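Local coordinates for secretory-abundant heat soluble protein 1 (Ramazzottius varieornatus, PDB 5XN9), which acts as a secreted molecular shield when water is scarce, supporting tardigrade desiccation tolerance by forming non-crystalline amorphous solids on drying, at residues T4-M9 against D50-Q55; G10-T15 against Y112-D117; D22-A27 against K106-E111; V67-N72 against G93-E98. One frame throughout, in Å; residues are numbered along the deposited sequence.

Interaction 1. Residues T4-M9 against D50-Q55; sequences TGKSWM and DHYHHQ. With EDO (1,2-ethanediol), chain F.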
# COMPACT_ATOMS: atom_id res chain seq x y z
N THR A 4 -14.99 1.45 -10.25
CA THR A 4 -15.91 1.16 -9.16
C THR A 4 -16.19 -0.34 -9.13
O THR A 4 -15.86 -1.07 -10.07
CB THR A 4 -17.23 1.93 -9.29
OG1 THR A 4 -17.90 1.51 -10.49
CG2 THR A 4 -16.98 3.43 -9.35
N GLY A 5 -16.81 -0.80 -8.05
CA GLY A 5 -17.12 -2.21 -7.89
C GLY A 5 -16.72 -2.73 -6.52
O GLY A 5 -17.36 -3.64 -5.97
N LYS A 6 -15.64 -2.17 -5.98
CA LYS A 6 -15.15 -2.45 -4.64
C LYS A 6 -14.87 -1.12 -3.97
O LYS A 6 -14.47 -0.16 -4.63
CB LYS A 6 -13.83 -3.23 -4.68
CG LYS A 6 -13.85 -4.48 -5.55
CD LYS A 6 -14.61 -5.60 -4.88
CE LYS A 6 -14.49 -6.91 -5.65
NZ LYS A 6 -15.17 -8.01 -4.92
N SER A 7 -15.07 -1.06 -2.65
CA SER A 7 -14.94 0.21 -1.95
C SER A 7 -13.52 0.77 -2.02
O SER A 7 -13.34 1.99 -1.99
CB SER A 7 -15.39 0.08 -0.50
OG SER A 7 -14.55 -0.81 0.21
N TRP A 8 -12.52 -0.11 -2.12
CA TRP A 8 -11.12 0.32 -2.14
C TRP A 8 -10.64 0.72 -3.53
O TRP A 8 -9.51 1.21 -3.65
CB TRP A 8 -10.22 -0.77 -1.54
CG TRP A 8 -10.65 -2.18 -1.86
CD1 TRP A 8 -11.42 -3.00 -1.07
CD2 TRP A 8 -10.32 -2.95 -3.03
NE1 TRP A 8 -11.59 -4.22 -1.68
CE2 TRP A 8 -10.93 -4.22 -2.88
CE3 TRP A 8 -9.58 -2.68 -4.19
CZ2 TRP A 8 -10.81 -5.22 -3.85
CZ3 TRP A 8 -9.47 -3.68 -5.16
CH2 TRP A 8 -10.08 -4.94 -4.97
N MET A 9 -11.43 0.51 -4.57
CA MET A 9 -11.06 1.01 -5.88
C MET A 9 -11.21 2.52 -5.92
O MET A 9 -12.09 3.10 -5.28
CB MET A 9 -11.92 0.36 -6.97
CG MET A 9 -11.65 -1.12 -7.11
SD MET A 9 -12.87 -2.01 -8.10
CE MET A 9 -12.53 -1.32 -9.72
N ASP A 50 -9.48 -9.10 -16.13
CA ASP A 50 -9.20 -10.25 -15.29
C ASP A 50 -8.14 -9.96 -14.23
O ASP A 50 -7.65 -10.90 -13.59
CB ASP A 50 -8.77 -11.44 -16.15
CG ASP A 50 -7.57 -11.14 -17.05
OD1 ASP A 50 -7.08 -9.99 -17.07
OD2 ASP A 50 -7.12 -12.06 -17.77
N HIS A 51 -7.77 -8.70 -14.03
CA HIS A 51 -6.76 -8.37 -13.05
C HIS A 51 -6.98 -6.93 -12.60
O HIS A 51 -7.80 -6.20 -13.17
CB HIS A 51 -5.34 -8.57 -13.61
CG HIS A 51 -5.00 -7.65 -14.74
ND1 HIS A 51 -5.48 -7.83 -16.02
CD2 HIS A 51 -4.19 -6.56 -14.79
CE1 HIS A 51 -5.01 -6.87 -16.80
NE2 HIS A 51 -4.22 -6.09 -16.08
N TYR A 52 -6.26 -6.56 -11.55
CA TYR A 52 -6.28 -5.21 -11.03
C TYR A 52 -4.92 -4.56 -11.22
O TYR A 52 -3.89 -5.24 -11.33
CB TYR A 52 -6.58 -5.20 -9.53
CG TYR A 52 -7.99 -5.58 -9.17
CD1 TYR A 52 -8.34 -6.92 -9.00
CD2 TYR A 52 -8.97 -4.61 -8.98
CE1 TYR A 52 -9.65 -7.27 -8.67
CE2 TYR A 52 -10.27 -4.95 -8.64
CZ TYR A 52 -10.60 -6.27 -8.49
OH TYR A 52 -11.89 -6.59 -8.15
N HIS A 53 -4.92 -3.24 -11.29
CA HIS A 53 -3.70 -2.46 -11.16
C HIS A 53 -3.74 -1.64 -9.88
O HIS A 53 -4.80 -1.12 -9.49
CB HIS A 53 -3.52 -1.49 -12.33
CG HIS A 53 -3.09 -2.17 -13.58
ND1 HIS A 53 -1.81 -2.08 -14.07
CD2 HIS A 53 -3.77 -2.96 -14.45
CE1 HIS A 53 -1.72 -2.76 -15.20
NE2 HIS A 53 -2.89 -3.32 -15.44
N HIS A 54 -2.58 -1.51 -9.26
CA HIS A 54 -2.41 -0.71 -8.06
C HIS A 54 -1.18 0.14 -8.33
O HIS A 54 -0.05 -0.38 -8.38
CB HIS A 54 -2.20 -1.60 -6.84
CG HIS A 54 -1.94 -0.83 -5.59
ND1 HIS A 54 -1.52 -1.43 -4.42
CD2 HIS A 54 -2.04 0.49 -5.32
CE1 HIS A 54 -1.37 -0.51 -3.49
NE2 HIS A 54 -1.68 0.67 -4.01
N GLN A 55 -1.38 1.43 -8.56
CA GLN A 55 -0.28 2.34 -8.82
C GLN A 55 -0.02 3.15 -7.56
O GLN A 55 -0.92 3.80 -7.03
CB GLN A 55 -0.60 3.27 -9.98
CG GLN A 55 0.56 4.16 -10.36
CD GLN A 55 0.12 5.27 -11.28
OE1 GLN A 55 -0.39 6.29 -10.82
NE2 GLN A 55 0.30 5.07 -12.58
C1 EDO F . -16.15 2.30 -14.73
O1 EDO F . -15.25 3.19 -14.06
C2 EDO F . -17.16 1.76 -13.73
O2 EDO F . -16.53 0.80 -12.88
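Three side chains of the coil 4-9, those of Lys-6, Trp-8 and Met-9, gather round the ring of Tyr-52, which stands out from strand 51-58. The tight part is aromatic. Trp-8 brings CZ3 and CH2 over one face of the phenol ring, with CH2 of Trp-8 3.7 Å from CE2 of Tyr-52. The two planes are inclined at 52°, so the pair is oblique rather than stacked. The first torsion of Trp-8 (chi1 36°) wedges CG between the backbone N and the carbonyl carbon and folds the indole back on its own coil, where CB of Lys-6 stands 3.5 Å above the indole plane. Met-9 meets Tyr-52 at the edge, in the ring plane, its SD 4.0 Å from CE2, a Met-aromatic contact. A type I turn from Lys-6 to Met-9, closed by Met-9 N to Lys-6 O at 3.1 Å, brings these groups together. With an alanine in place of Tyr-52, Trp-8 and Met-9 would probably face a gap between coil and strand, and the indole would lose one of the groups that fix its tilt. The other side is looser: CE of Lys-6 lies 3.6 Å from OH of Tyr-52 without a hydrogen bond, and the ammonium runs on to a salt bridge with Glu-90. Thr-4, exposed, stays clear of the strand and holds an ethanediol, probably from the crystallisation liquor, OG1 to its O2 at 2.8 Å. An N-terminal segment folded against the barrel wall just before the first strand fits the fatty-acid-binding-protein fold.

Interaction 2. Residues G10-T15 against Y112-D117; sequences GKWEST and YKVNGD. With EDO (1,2-ethanediol), chain G.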
# COMPACT_ATOMS: atom_id res chain seq x y z
N GLY A 10 -10.33 3.16 -6.67
CA GLY A 10 -10.41 4.59 -6.87
C GLY A 10 -9.05 5.23 -6.80
O GLY A 10 -8.01 4.56 -6.83
N LYS A 11 -9.06 6.56 -6.70
CA LYS A 11 -7.85 7.38 -6.63
C LYS A 11 -7.80 8.00 -5.24
O LYS A 11 -8.70 8.75 -4.87
CB LYS A 11 -7.88 8.47 -7.69
CG LYS A 11 -7.95 7.95 -9.10
CD LYS A 11 -7.78 9.10 -10.08
CE LYS A 11 -8.02 8.64 -11.49
NZ LYS A 11 -9.40 8.11 -11.61
N TRP A 12 -6.75 7.67 -4.49
CA TRP A 12 -6.63 8.05 -3.09
C TRP A 12 -5.38 8.88 -2.89
O TRP A 12 -4.34 8.60 -3.48
CB TRP A 12 -6.52 6.79 -2.22
CG TRP A 12 -7.66 5.85 -2.41
CD1 TRP A 12 -7.68 4.72 -3.19
CD2 TRP A 12 -8.96 5.95 -1.82
NE1 TRP A 12 -8.92 4.12 -3.11
CE2 TRP A 12 -9.72 4.86 -2.29
CE3 TRP A 12 -9.56 6.87 -0.95
CZ2 TRP A 12 -11.04 4.64 -1.89
CZ3 TRP A 12 -10.87 6.66 -0.57
CH2 TRP A 12 -11.60 5.56 -1.04
N GLU A 13 -5.48 9.90 -2.03
CA GLU A 13 -4.38 10.82 -1.78
C GLU A 13 -4.16 10.93 -0.27
O GLU A 13 -5.13 11.01 0.48
CB GLU A 13 -4.72 12.19 -2.36
CG GLU A 13 -3.77 13.30 -2.00
CD GLU A 13 -4.21 14.63 -2.57
OE1 GLU A 13 -3.61 15.66 -2.21
OE2 GLU A 13 -5.17 14.64 -3.38
N SER A 14 -2.90 10.94 0.15
CA SER A 14 -2.60 10.99 1.58
C SER A 14 -3.01 12.32 2.20
O SER A 14 -3.09 13.35 1.52
CB SER A 14 -1.11 10.74 1.83
OG SER A 14 -0.31 11.72 1.19
N THR A 15 -3.30 12.29 3.49
CA THR A 15 -3.70 13.46 4.25
C THR A 15 -2.62 13.78 5.28
O THR A 15 -1.53 13.20 5.27
CB THR A 15 -5.05 13.22 4.93
OG1 THR A 15 -4.87 12.25 5.97
CG2 THR A 15 -6.08 12.70 3.93
N TYR A 112 -6.24 -2.13 3.56
CA TYR A 112 -6.93 -0.96 3.01
C TYR A 112 -8.39 -1.04 3.44
O TYR A 112 -9.11 -1.95 3.00
CB TYR A 112 -6.84 -0.94 1.48
CG TYR A 112 -5.43 -0.89 0.96
CD1 TYR A 112 -4.63 -2.03 0.93
CD2 TYR A 112 -4.88 0.31 0.50
CE1 TYR A 112 -3.33 -1.98 0.46
CE2 TYR A 112 -3.57 0.37 0.03
CZ TYR A 112 -2.80 -0.78 0.02
OH TYR A 112 -1.50 -0.74 -0.43
N LYS A 113 -8.83 -0.10 4.26
CA LYS A 113 -10.16 -0.13 4.85
C LYS A 113 -10.84 1.21 4.59
O LYS A 113 -10.35 2.25 5.05
CB LYS A 113 -10.04 -0.39 6.36
CG LYS A 113 -11.34 -0.31 7.15
CD LYS A 113 -11.03 -0.53 8.63
CE LYS A 113 -12.22 -0.25 9.53
NZ LYS A 113 -11.93 -0.60 10.96
N VAL A 114 -11.95 1.18 3.87
CA VAL A 114 -12.63 2.39 3.43
C VAL A 114 -13.80 2.64 4.37
O VAL A 114 -14.75 1.86 4.41
CB VAL A 114 -13.08 2.29 1.96
CG1 VAL A 114 -13.95 3.48 1.59
CG2 VAL A 114 -11.86 2.21 1.05
N ASN A 115 -13.72 3.73 5.13
CA ASN A 115 -14.75 4.12 6.08
C ASN A 115 -15.84 4.97 5.44
O ASN A 115 -16.71 5.48 6.14
CB ASN A 115 -14.13 4.88 7.25
CG ASN A 115 -12.84 4.24 7.74
OD1 ASN A 115 -11.80 4.30 7.07
ND2 ASN A 115 -12.89 3.64 8.92
N GLY A 116 -15.81 5.11 4.11
CA GLY A 116 -16.66 6.06 3.42
C GLY A 116 -15.92 7.35 3.20
O GLY A 116 -15.45 7.97 4.16
N ASP A 117 -15.76 7.76 1.93
CA ASP A 117 -15.02 8.96 1.54
C ASP A 117 -13.53 8.85 1.86
O ASP A 117 -12.69 9.44 1.17
CB ASP A 117 -15.60 10.22 2.20
CG ASP A 117 -17.11 10.18 2.31
OD1 ASP A 117 -17.78 9.93 1.28
OD2 ASP A 117 -17.63 10.39 3.42
C1 EDO G . -9.26 7.56 -14.82
O1 EDO G . -8.05 8.25 -15.18
C2 EDO G . -10.39 8.57 -14.64
O2 EDO G . -11.42 8.00 -13.83
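Residues 10-15 of strand 10-19 and the end of strand 106-114 with its following turn keep their backbones well apart, the closest CA atoms being those of Trp-12 and Asp-117 at 9.6 Å, so side chains must bridge the distance. Trp-12 does so, with its CG anti to the carbonyl carbon (chi1 -56°) and the six-membered ring reaching across. CG2 of Val-114 approaches the indole obliquely, 3.9 Å from CZ2 of Trp-12, and CG1 of Val-114 is 4.1 Å from CH2 of Trp-12. Further round, the carbonyl O of Asp-117 lies at the indole edge, near its plane, 3.8 Å from CZ3 of Trp-12. The indole N-H is used elsewhere, donated from NE1 to the carbonyl O of Trp-8, while Leu-119 and Lys-136 add to the packing. The Gly-10, Lys-11, Trp-12 run at the start of the first strand resembles the Gly-x-Trp signature of lipocalins and fatty-acid-binding proteins, and the backbone angles of Gly-10 would jam a CB against the preceding carbonyl. A serine in place of Trp-12 would probably open a gap beside Val-114 and leave the Trp-8 carbonyl without its donor. Across the segments there is apolar surface plus one carbonyl at a ring edge, with no hydrogen bond; the contact probably rests on apolar burial and gives the poorly ordered turn no polar tie to residues 10-15.

Interaction 3. Residues D22-A27 against K106-E111; sequences DAFISA and KVIHDE. With ZN (zinc ion), chain D.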
# COMPACT_ATOMS: atom_id res chain seq x y z
N ASP A 22 6.92 6.34 11.67
CA ASP A 22 8.37 6.25 11.81
C ASP A 22 8.78 4.95 12.49
O ASP A 22 9.80 4.34 12.12
CB ASP A 22 8.91 7.47 12.55
CG ASP A 22 9.05 8.69 11.65
OD1 ASP A 22 8.52 8.66 10.52
OD2 ASP A 22 9.67 9.68 12.09
N ALA A 23 8.01 4.49 13.48
CA ALA A 23 8.30 3.22 14.12
C ALA A 23 8.17 2.07 13.14
O ALA A 23 8.95 1.10 13.19
CB ALA A 23 7.37 3.00 15.32
N PHE A 24 7.19 2.15 12.24
CA PHE A 24 7.04 1.12 11.22
C PHE A 24 8.22 1.14 10.25
O PHE A 24 8.80 0.09 9.95
CB PHE A 24 5.73 1.32 10.47
CG PHE A 24 5.58 0.43 9.27
CD1 PHE A 24 5.30 -0.92 9.41
CD2 PHE A 24 5.75 0.95 7.99
CE1 PHE A 24 5.17 -1.74 8.30
CE2 PHE A 24 5.63 0.13 6.88
CZ PHE A 24 5.34 -1.21 7.04
N ILE A 25 8.59 2.33 9.77
CA ILE A 25 9.74 2.45 8.87
C ILE A 25 11.01 1.95 9.54
O ILE A 25 11.80 1.22 8.92
CB ILE A 25 9.87 3.90 8.37
CG1 ILE A 25 8.68 4.27 7.49
CG2 ILE A 25 11.17 4.10 7.61
CD1 ILE A 25 8.53 3.37 6.27
N SER A 26 11.23 2.32 10.80
CA SER A 26 12.41 1.85 11.52
C SER A 26 12.39 0.33 11.68
O SER A 26 13.44 -0.32 11.57
CB SER A 26 12.51 2.53 12.89
OG SER A 26 12.64 3.94 12.74
N ALA A 27 11.22 -0.25 11.94
CA ALA A 27 11.13 -1.69 12.11
C ALA A 27 11.40 -2.45 10.82
O ALA A 27 11.77 -3.63 10.87
CB ALA A 27 9.77 -2.09 12.67
N LYS A 106 11.63 -10.31 6.19
CA LYS A 106 10.51 -9.52 6.68
C LYS A 106 9.21 -9.98 6.04
O LYS A 106 9.17 -10.35 4.85
CB LYS A 106 10.71 -8.02 6.42
CG LYS A 106 11.85 -7.36 7.20
CD LYS A 106 11.49 -7.12 8.67
CE LYS A 106 12.62 -6.46 9.45
NZ LYS A 106 13.62 -7.46 9.92
N VAL A 107 8.15 -9.98 6.84
CA VAL A 107 6.78 -10.18 6.39
C VAL A 107 6.00 -8.94 6.79
O VAL A 107 6.03 -8.53 7.96
CB VAL A 107 6.16 -11.44 7.02
CG1 VAL A 107 4.70 -11.60 6.61
CG2 VAL A 107 6.98 -12.66 6.64
N ILE A 108 5.31 -8.33 5.82
CA ILE A 108 4.58 -7.08 6.02
C ILE A 108 3.11 -7.32 5.72
O ILE A 108 2.77 -8.00 4.74
CB ILE A 108 5.13 -5.97 5.11
CG1 ILE A 108 6.62 -5.74 5.35
CG2 ILE A 108 4.37 -4.67 5.32
CD1 ILE A 108 7.26 -4.82 4.34
N HIS A 109 2.24 -6.79 6.58
CA HIS A 109 0.81 -6.77 6.34
C HIS A 109 0.39 -5.37 5.93
O HIS A 109 0.74 -4.40 6.61
CB HIS A 109 0.04 -7.17 7.60
CG HIS A 109 0.15 -8.62 7.95
ND1 HIS A 109 -0.32 -9.14 9.13
CD2 HIS A 109 0.68 -9.66 7.26
CE1 HIS A 109 -0.08 -10.44 9.16
NE2 HIS A 109 0.52 -10.78 8.04
N ASP A 110 -0.34 -5.26 4.83
CA ASP A 110 -0.98 -4.02 4.42
C ASP A 110 -2.48 -4.25 4.45
O ASP A 110 -2.96 -5.32 4.05
CB ASP A 110 -0.60 -3.68 2.99
CG ASP A 110 0.72 -2.95 2.89
OD1 ASP A 110 1.29 -2.61 3.95
OD2 ASP A 110 1.17 -2.71 1.75
N GLU A 111 -3.22 -3.29 4.96
CA GLU A 111 -4.67 -3.35 4.92
C GLU A 111 -5.20 -2.04 4.38
O GLU A 111 -4.66 -0.97 4.67
CB GLU A 111 -5.29 -3.66 6.29
CG GLU A 111 -6.82 -3.73 6.27
CD GLU A 111 -7.43 -3.81 7.66
OE1 GLU A 111 -8.05 -4.84 7.97
OE2 GLU A 111 -7.28 -2.84 8.43
ZN ZN D . 0.80 -12.72 7.44
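Apolar contact first: Phe-24 of helix 21-27 and Ile-108 of strand 106-114 meet with CZ of Phe-24 4.0 Å from CG2 of Ile-108. The methyl arrives at the ring edge, in the ring plane, so the phenyl pushes its far end at Ile-108. With CG anti to the backbone N (chi1 172°), Phe-24 swings its ring from the helix flank to the strand; Tyr-123, Val-125 and Ala-130 also touch it. Helices 21-27 and 32-35 correspond to the helix-turn-helix that caps the barrel in fatty-acid-binding proteins, and Phe-24 packs the first of them against the wall. The second contact is a methylene against a carbonyl. Lys-106, bent at chi2 (-76°) and chi4, reaches the last turn of the helix with CE 3.3 Å from the carbonyl O of Ala-27, without a hydrogen bond. Its positive charge probably sits favourably near the helix C-terminal end. Within the helix, Asp-22 O is gripped twice from opposite faces of its plane: by Ser-26 N at 2.8 Å and by Ser-26 OG at 2.9 Å. The hydroxyl comes from above the carbonyl plane, at a C=O...OG angle of 143°. Metal binding lies on the side of the strand turned from the helix. His-109, modelled in two conformers, binds the zinc ion through NE2 at 2.0 Å in the one described; Glu-98, on the adjacent strand 94-101, supplies the second protein ligand, and CG1 of Val-107 lies 4.1 Å from the metal.

Interaction 4. Residues V67-N72 against G93-E98; sequences VNFKLN and GNLKAE. With ZN (zinc ion), chain D.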
# COMPACT_ATOMS: atom_id res chain seq x y z
N VAL A 67 1.66 -1.97 -9.90
CA VAL A 67 1.57 -3.36 -9.48
C VAL A 67 0.34 -3.99 -10.14
O VAL A 67 -0.77 -3.48 -10.00
CB VAL A 67 1.47 -3.45 -7.95
CG1 VAL A 67 1.27 -4.89 -7.51
CG2 VAL A 67 2.72 -2.85 -7.30
N ASN A 68 0.55 -5.09 -10.84
CA ASN A 68 -0.51 -5.89 -11.43
C ASN A 68 -0.82 -7.01 -10.44
O ASN A 68 0.10 -7.70 -9.99
CB ASN A 68 0.01 -6.47 -12.75
CG ASN A 68 -1.02 -7.31 -13.52
OD1 ASN A 68 -1.83 -8.03 -12.94
ND2 ASN A 68 -0.97 -7.22 -14.84
N PHE A 69 -2.09 -7.17 -10.09
CA PHE A 69 -2.45 -8.26 -9.19
C PHE A 69 -3.77 -8.91 -9.58
O PHE A 69 -4.66 -8.27 -10.14
CB PHE A 69 -2.41 -7.87 -7.70
CG PHE A 69 -3.56 -7.01 -7.23
CD1 PHE A 69 -4.74 -7.58 -6.79
CD2 PHE A 69 -3.42 -5.64 -7.15
CE1 PHE A 69 -5.79 -6.79 -6.33
CE2 PHE A 69 -4.45 -4.84 -6.68
CZ PHE A 69 -5.64 -5.42 -6.26
N LYS A 70 -3.86 -10.20 -9.28
CA LYS A 70 -5.13 -10.91 -9.24
C LYS A 70 -5.39 -11.30 -7.79
O LYS A 70 -4.47 -11.71 -7.07
CB LYS A 70 -5.10 -12.16 -10.13
CG LYS A 70 -5.02 -11.84 -11.62
CD LYS A 70 -4.93 -13.10 -12.48
CE LYS A 70 -4.79 -12.78 -13.96
NZ LYS A 70 -4.74 -13.97 -14.85
N LEU A 71 -6.64 -11.16 -7.36
CA LEU A 71 -6.96 -11.55 -5.99
C LEU A 71 -6.61 -13.01 -5.76
O LEU A 71 -6.90 -13.88 -6.60
CB LEU A 71 -8.44 -11.30 -5.67
CG LEU A 71 -8.79 -9.80 -5.61
CD1 LEU A 71 -10.30 -9.60 -5.64
CD2 LEU A 71 -8.16 -9.14 -4.37
N ASN A 72 -5.95 -13.30 -4.64
CA ASN A 72 -5.61 -14.66 -4.22
C ASN A 72 -4.44 -15.26 -4.98
O ASN A 72 -4.16 -16.45 -4.80
CB ASN A 72 -6.79 -15.63 -4.31
CG ASN A 72 -8.02 -15.11 -3.61
OD1 ASN A 72 -7.93 -14.58 -2.52
ND2 ASN A 72 -9.17 -15.26 -4.25
N GLY A 93 -15.21 -6.57 2.67
CA GLY A 93 -15.15 -5.34 1.92
C GLY A 93 -13.81 -4.65 1.89
O GLY A 93 -13.67 -3.63 1.19
N ASN A 94 -12.81 -5.16 2.60
CA ASN A 94 -11.50 -4.54 2.66
C ASN A 94 -10.48 -5.33 1.85
O ASN A 94 -10.70 -6.49 1.50
CB ASN A 94 -11.03 -4.43 4.12
CG ASN A 94 -11.99 -3.63 4.96
OD1 ASN A 94 -12.61 -2.69 4.47
ND2 ASN A 94 -12.13 -4.00 6.23
N LEU A 95 -9.37 -4.68 1.55
CA LEU A 95 -8.30 -5.27 0.76
C LEU A 95 -7.08 -5.46 1.65
O LEU A 95 -6.72 -4.56 2.41
CB LEU A 95 -7.94 -4.34 -0.41
CG LEU A 95 -6.83 -4.80 -1.36
CD1 LEU A 95 -7.26 -6.04 -2.15
CD2 LEU A 95 -6.43 -3.67 -2.30
N LYS A 96 -6.46 -6.64 1.57
CA LYS A 96 -5.26 -6.93 2.35
C LYS A 96 -4.17 -7.41 1.41
O LYS A 96 -4.44 -8.09 0.42
CB LYS A 96 -5.53 -8.00 3.41
CG LYS A 96 -6.45 -7.52 4.51
CD LYS A 96 -6.55 -8.50 5.66
CE LYS A 96 -7.26 -7.87 6.86
NZ LYS A 96 -7.70 -8.90 7.83
N ALA A 97 -2.93 -7.03 1.70
CA ALA A 97 -1.77 -7.57 0.99
C ALA A 97 -0.83 -8.23 1.99
O ALA A 97 -0.48 -7.64 3.03
CB ALA A 97 -1.03 -6.50 0.19
N GLU A 98 -0.40 -9.44 1.65
CA GLU A 98 0.62 -10.17 2.38
C GLU A 98 1.93 -10.01 1.61
O GLU A 98 2.01 -10.41 0.45
CB GLU A 98 0.26 -11.65 2.43
CG GLU A 98 1.16 -12.48 3.32
CD GLU A 98 0.79 -12.36 4.79
OE1 GLU A 98 -0.28 -11.78 5.10
OE2 GLU A 98 1.57 -12.86 5.62
ZN ZN D . 0.80 -12.72 7.44
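The zinc ion is bound by OE2 of Glu-98 at 2.0 Å. OE1 of Glu-98 is a longer second ligand, 2.7 Å from the zinc ion, so the carboxylate clasps the metal unevenly. His-109 of the adjoining strand 106-114 also holds the ion, which thus ties two neighbouring strands of the wall together. Glu-98 runs CG anti to its backbone N and then bends (chi2 80°), carrying the carboxylate away from residues 67-72. The contact between the segments lies at the other end of 93-98 and is purely apolar. Leu-95 leans toward the end of strand 63-69 and the loop after it and spreads its two methyls: CD1 of Leu-95 sits 3.9 Å from CD2 of Leu-71, and CD2 of Leu-95 is 4.4 Å from CZ of Phe-69. The first is the tighter touch, methyl to methyl; the second reaches the Phe-69 ring obliquely. Phe-69 is stacked with Tyr-88 and also meets Tyr-52 at nearly parallel planes, which probably limits its rotation. Leu-71 also rests on Tyr-52 and Glu-90. The backbones stay apart, the CA atoms of Leu-71 and Leu-95 being 9.3 Å from each other. Strand 63-69 is an outermost strand and 94-101 is not next to it in the sheet, so Leu-95 joins parts of the wall that backbone pairing does not link, as the interior residues of a fatty-acid-binding-protein barrel do. With no polar bond across it, this contact probably draws its strength from burying hydrocarbon, whereas the zinc ion ties the adjacent strands 94-101 and 106-114.

How the interactions relate
Interactions 1 and 4, centres 9 Å apart, lie on neighbouring strands, 51-58 and 63-69, with a probable hydrogen bond from Tyr-52 N to Phe-69 O of 2.7 Å. Interaction 2 touches interaction 1, their centres 12 Å apart, where Ser-7 O comes within 3.4 Å of Val-114 CG2. It also meets interaction 4 through Tyr-112 N and Leu-95 O, a probable hydrogen bond of 2.7 Å. Interaction 3 lies about 23 Å centre to centre from interaction 1, the two on opposite sides of the chain's centre. Zinc joins interactions 3 and 4, whereas the magnesium ion, bound by His-43 and Tyr-134, is about 8 Å from the side chain of Trp-12.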